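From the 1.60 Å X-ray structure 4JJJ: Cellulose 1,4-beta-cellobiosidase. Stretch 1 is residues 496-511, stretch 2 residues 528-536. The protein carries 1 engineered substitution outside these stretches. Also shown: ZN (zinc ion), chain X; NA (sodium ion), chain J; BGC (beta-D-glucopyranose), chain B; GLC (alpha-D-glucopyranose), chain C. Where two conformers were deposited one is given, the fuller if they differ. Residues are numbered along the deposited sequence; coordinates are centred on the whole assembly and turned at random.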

# COMPACT_ATOMS: atom_id res chain seq x y z
N SER A 496 -10.50 -4.39 18.15
CA SER A 496 -11.60 -4.24 17.19
C SER A 496 -12.14 -5.62 16.80
O SER A 496 -11.64 -6.64 17.21
N GLN A 497 -13.14 -5.56 15.93
CA GLN A 497 -13.62 -6.71 15.18
C GLN A 497 -13.34 -6.59 13.63
O GLN A 497 -14.09 -7.05 12.79
N ASP A 498 -12.26 -5.90 13.31
CA ASP A 498 -11.93 -5.64 11.91
C ASP A 498 -11.77 -6.99 11.22
O ASP A 498 -10.89 -7.72 11.53
N VAL A 499 -12.61 -7.20 10.23
CA VAL A 499 -12.72 -8.57 9.66
C VAL A 499 -11.50 -8.86 8.76
O VAL A 499 -11.15 -10.02 8.58
N GLY A 500 -10.95 -7.81 8.15
CA GLY A 500 -9.78 -7.94 7.27
C GLY A 500 -8.58 -8.36 8.11
O GLY A 500 -7.81 -9.30 7.78
N VAL A 501 -8.37 -7.64 9.20
CA VAL A 501 -7.27 -7.90 10.11
C VAL A 501 -7.45 -9.32 10.69
O VAL A 501 -6.52 -10.06 10.82
N THR A 502 -8.67 -9.63 11.04
CA THR A 502 -9.02 -10.94 11.58
C THR A 502 -8.59 -12.05 10.63
O THR A 502 -7.98 -13.02 11.02
N ALA A 503 -8.97 -11.93 9.38
CA ALA A 503 -8.66 -12.97 8.39
C ALA A 503 -7.16 -13.13 8.19
O ALA A 503 -6.67 -14.24 8.10
N ALA A 504 -6.42 -12.00 8.15
CA ALA A 504 -4.99 -12.09 7.99
C ALA A 504 -4.36 -12.71 9.23
O ALA A 504 -3.37 -13.47 9.12
N LEU A 505 -4.86 -12.42 10.42
CA LEU A 505 -4.35 -13.02 11.64
C LEU A 505 -4.61 -14.54 11.60
O LEU A 505 -3.71 -15.33 11.88
N ALA A 506 -5.81 -14.94 11.22
CA ALA A 506 -6.16 -16.34 11.13
C ALA A 506 -5.19 -17.04 10.16
O ALA A 506 -4.69 -18.16 10.47
N LYS A 507 -4.91 -16.43 8.98
CA LYS A 507 -3.99 -17.07 8.05
C LYS A 507 -2.59 -17.20 8.61
O LYS A 507 -1.91 -18.22 8.43
N THR A 508 -2.11 -16.11 9.19
CA THR A 508 -0.79 -16.13 9.74
C THR A 508 -0.62 -17.31 10.68
O THR A 508 0.38 -18.06 10.60
N LEU A 509 -1.59 -17.48 11.53
CA LEU A 509 -1.58 -18.55 12.53
C LEU A 509 -1.68 -19.96 11.88
O LEU A 509 -1.00 -20.88 12.32
N MET A 510 -2.48 -20.08 10.86
CA MET A 510 -2.65 -21.36 10.15
C MET A 510 -1.36 -21.78 9.44
O MET A 510 -0.96 -22.95 9.59
N TYR A 511 -0.74 -20.89 8.67
CA TYR A 511 0.53 -21.24 7.97
C TYR A 511 1.55 -21.64 8.97
O TYR A 511 2.34 -22.62 8.78
N LEU A 528 -11.03 -17.81 15.27
CA LEU A 528 -11.21 -16.66 14.38
C LEU A 528 -12.04 -16.96 13.12
O LEU A 528 -12.94 -16.19 12.75
N LEU A 529 -11.85 -18.12 12.50
CA LEU A 529 -12.64 -18.46 11.33
C LEU A 529 -14.12 -18.69 11.74
O LEU A 529 -15.01 -18.27 11.06
N ASP A 530 -14.34 -19.28 12.91
CA ASP A 530 -15.70 -19.45 13.38
C ASP A 530 -16.33 -18.07 13.57
O ASP A 530 -17.52 -17.89 13.29
N ALA A 531 -15.58 -17.17 14.20
CA ALA A 531 -16.04 -15.80 14.46
C ALA A 531 -16.44 -15.10 13.19
O ALA A 531 -17.48 -14.47 13.10
N LEU A 532 -15.63 -15.22 12.13
CA LEU A 532 -15.96 -14.66 10.83
C LEU A 532 -17.25 -15.23 10.35
O LEU A 532 -18.10 -14.52 9.85
N LEU A 533 -17.43 -16.54 10.44
CA LEU A 533 -18.66 -17.17 9.91
C LEU A 533 -19.91 -16.69 10.65
O LEU A 533 -20.98 -16.58 10.05
N ALA A 534 -19.71 -16.33 11.90
CA ALA A 534 -20.79 -15.85 12.75
C ALA A 534 -21.28 -14.50 12.40
O ALA A 534 -22.36 -14.09 12.91
N HIS A 535 -20.52 -13.75 11.59
CA HIS A 535 -20.86 -12.38 11.17
C HIS A 535 -21.17 -12.26 9.64
O HIS A 535 -21.07 -11.19 9.05
N ARG A 536 -21.67 -13.34 9.02
CA ARG A 536 -22.12 -13.30 7.63
C ARG A 536 -23.35 -12.39 7.46
O ARG A 536 -24.23 -12.38 8.33

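No hydrogen bond crosses between these two stretches, although polar groups and bound ions lie close by; the contact is mainly apolar packing, and most of it passes through two leucines, L528 and L532, one helical turn apart. The helices, 499-511 and 528-533, run at 150° to each other, nearly antiparallel, with axes approaching to 9.7 Å, so the start of one lies beside the end of the other.

L528 has the largest area covered by the opposing stretch. Its CA-to-CB bond points toward the first helix, and with chi1 m and chi2 t, a common leucine rotamer in helices, its branched end reaches several residues. L528 CD1 lies 3.7 Å from L505 CD2 and 4.4 Å from L509 CD1, while L528 CD2 sits 4.0 Å from T502 CG2. A506 lies at the close point of the backbones, with its CA 6.0 Å from the CA of L528. Its methyl side chain suits so narrow a gap: A506 CB is 4.1 Å from L528 CB and 4.0 Å from L529 CD2. L505 points sideways, and its chi1 t, chi2 p rotamer differs from the m, t conformation of the other leucines here.

L532 repeats the arrangement one turn later, again m and t and pointing toward its partner. L532 CD2 meets V499 CB at 3.8 Å and T502 CG2 at 3.9 Å, and L532 CD1 meets A503 CB at 4.1 Å. T502, with chi1 m, serves two purposes: its methyl joins the leucines, while T502 OG1 donates to D498 O at 2.8 Å, so the hydroxyl bonds back to the residue just before the helix. L529 starts sideways, but its end comes nearer, bringing L529 CD1 to 4.0 Å from M510 SD. M510, with chi angles m, t and m, extends far enough to make this contact through its sulfur.

Beyond the apolar strip, other polar residues serve other partners. D498 points away from the second stretch and caps the first helix: D498 OD1 accepts from V501 N at 3.0 Å and, weakly, from G500 N at 3.0 Å, serving amides that have no earlier turn to bond to. Its other oxygen, D498 OD2, lies 2.7 Å from O6 of BGC and 2.8 Å from O6 of GLC, placing this helix start beside a bound sugar.

Q497 and H535 both point toward the opposite stretch, yet Q497 NE2 and H535 NE2 remain 4.3 Å apart and find their hydrogen bonds elsewhere in the structure. H535, with chi1 m, uses its other ring nitrogen for metal: H535 ND1 binds zinc at 2.1 Å, alongside water 5 and ligands elsewhere in the structure. D530, out of reach of the first helix, binds sodium through D530 OD1 at 2.4 Å and D530 OD2 at 2.9 Å, together with four waters.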

# COMPACT_ATOMS: atom_id res chain seq x y z
CB SER A 496 -11.09 -3.53 15.95
OG SER A 496 -10.52 -4.46 15.13
CB GLN A 497 -15.13 -6.88 15.42
CG GLN A 497 -15.44 -7.25 16.88
CD GLN A 497 -16.84 -7.74 17.01
OE1 GLN A 497 -17.77 -7.12 16.50
NE2 GLN A 497 -17.03 -8.83 17.73
CB ASP A 498 -10.68 -4.79 11.86
CG ASP A 498 -10.26 -4.44 10.52
OD1 ASP A 498 -10.27 -5.29 9.61
OD2 ASP A 498 -9.76 -3.28 10.31
CB VAL A 499 -14.05 -8.85 8.97
CG1 VAL A 499 -15.19 -8.70 10.00
CG2 VAL A 499 -14.27 -7.94 7.76
CB VAL A 501 -7.24 -6.85 11.25
CG1 VAL A 501 -6.28 -7.31 12.36
CG2 VAL A 501 -6.88 -5.52 10.68
CB THR A 502 -10.49 -11.02 12.00
OG1 THR A 502 -10.73 -10.03 13.02
CG2 THR A 502 -10.85 -12.42 12.53
CB ALA A 503 -9.41 -12.65 7.14
CB ALA A 504 -4.43 -10.68 7.72
CB LEU A 505 -4.99 -12.35 12.85
CG LEU A 505 -4.60 -12.95 14.20
CD1 LEU A 505 -3.09 -12.93 14.37
CD2 LEU A 505 -5.36 -12.20 15.29
CB ALA A 506 -7.53 -16.54 10.66
CB LYS A 507 -4.02 -16.36 6.74
CG LYS A 507 -5.27 -16.63 5.90
CD LYS A 507 -5.21 -15.99 4.57
CE LYS A 507 -5.45 -14.48 4.61
NZ LYS A 507 -4.87 -13.78 3.39
CB THR A 508 -0.51 -14.81 10.57
OG1 THR A 508 -0.56 -13.73 9.66
CG2 THR A 508 0.87 -14.75 11.13
CB LEU A 509 -2.72 -18.34 13.55
CG LEU A 509 -2.52 -17.07 14.45
CD1 LEU A 509 -3.72 -16.80 15.31
CD2 LEU A 509 -1.29 -17.20 15.30
CB MET A 510 -3.79 -21.27 9.15
CG MET A 510 -5.16 -21.42 9.86
SD MET A 510 -6.51 -21.62 8.68
CE MET A 510 -6.44 -20.12 7.69
CB TYR A 511 0.98 -20.08 7.06
CG TYR A 511 0.16 -19.91 5.82
CD1 TYR A 511 -0.72 -18.86 5.70
CD2 TYR A 511 0.31 -20.77 4.74
CE1 TYR A 511 -1.44 -18.72 4.52
CE2 TYR A 511 -0.40 -20.67 3.57
CZ TYR A 511 -1.33 -19.67 3.45
OH TYR A 511 -2.05 -19.43 2.32
CB LEU A 528 -9.86 -16.07 14.00
CG LEU A 528 -9.05 -15.48 15.17
CD1 LEU A 528 -7.72 -15.00 14.70
CD2 LEU A 528 -9.86 -14.36 15.88
CB LEU A 529 -12.11 -19.76 10.71
CG LEU A 529 -10.72 -19.73 10.09
CD1 LEU A 529 -10.37 -21.13 9.53
CD2 LEU A 529 -10.61 -18.64 9.08
CB ASP A 530 -15.73 -20.15 14.73
CG ASP A 530 -15.45 -21.62 14.67
OD1 ASP A 530 -15.57 -22.17 13.60
OD2 ASP A 530 -15.12 -22.21 15.74
CB ALA A 531 -14.95 -15.05 15.21
CB LEU A 532 -14.82 -14.81 9.82
CG LEU A 532 -13.52 -14.02 10.18
CD1 LEU A 532 -12.34 -14.41 9.34
CD2 LEU A 532 -13.75 -12.53 10.00
CB LEU A 533 -18.50 -18.71 9.94
CG LEU A 533 -17.68 -19.33 8.82
CD1 LEU A 533 -17.59 -20.82 9.20
CD2 LEU A 533 -18.25 -19.13 7.41
CB ALA A 534 -20.36 -15.89 14.21
CB HIS A 535 -19.80 -11.41 11.65
CG HIS A 535 -19.69 -11.39 13.14
ND1 HIS A 535 -20.49 -10.61 13.95
CD2 HIS A 535 -18.85 -12.05 13.98
CE1 HIS A 535 -20.17 -10.82 15.20
NE2 HIS A 535 -19.15 -11.65 15.25
CB ARG A 536 -22.45 -14.72 7.15
CG ARG A 536 -21.20 -15.51 6.82
CD ARG A 536 -21.51 -16.90 6.35
NE ARG A 536 -21.74 -17.66 7.48
CZ ARG A 536 -22.04 -18.97 7.46
NH1 ARG A 536 -22.18 -19.59 6.30
NH2 ARG A 536 -22.22 -19.59 8.60
ZN ZN X . -22.18 -9.47 13.68
NA NA J . -14.61 -24.35 13.83
C2 BGC B . -7.31 1.47 10.37
C3 BGC B . -7.10 1.81 8.90
C4 BGC B . -7.67 0.70 7.99
C5 BGC B . -9.07 0.19 8.37
C6 BGC B . -9.46 -1.12 7.68
C1 BGC B . -8.73 1.04 10.63
O1 BGC B . -8.80 0.66 12.05
O2 BGC B . -6.95 2.69 11.08
O3 BGC B . -5.71 2.01 8.61
O4 BGC B . -7.72 1.10 6.62
O5 BGC B . -9.14 -0.06 9.77
O6 BGC B . -8.65 -2.20 8.07
C1 GLC C . -9.17 1.07 10.49
C2 GLC C . -7.80 1.61 10.33
C3 GLC C . -7.53 1.94 8.84
C4 GLC C . -7.77 0.71 7.95
C5 GLC C . -9.18 0.20 8.29
C6 GLC C . -9.59 -1.07 7.61
O1 GLC C . -9.95 2.13 10.08
O2 GLC C . -7.72 2.92 11.03
O3 GLC C . -6.23 2.49 8.66
O4 GLC C . -7.77 1.11 6.57
O5 GLC C . -9.27 -0.08 9.69
O6 GLC C . -8.75 -2.08 8.04
O HOH W 1 -13.22 -26.47 13.11
O HOH W 2 -12.92 -23.15 12.62
O HOH W 3 -13.64 -24.48 15.47
O HOH W 4 -16.04 -24.68 15.30
O HOH W 5 -22.36 -8.83 15.72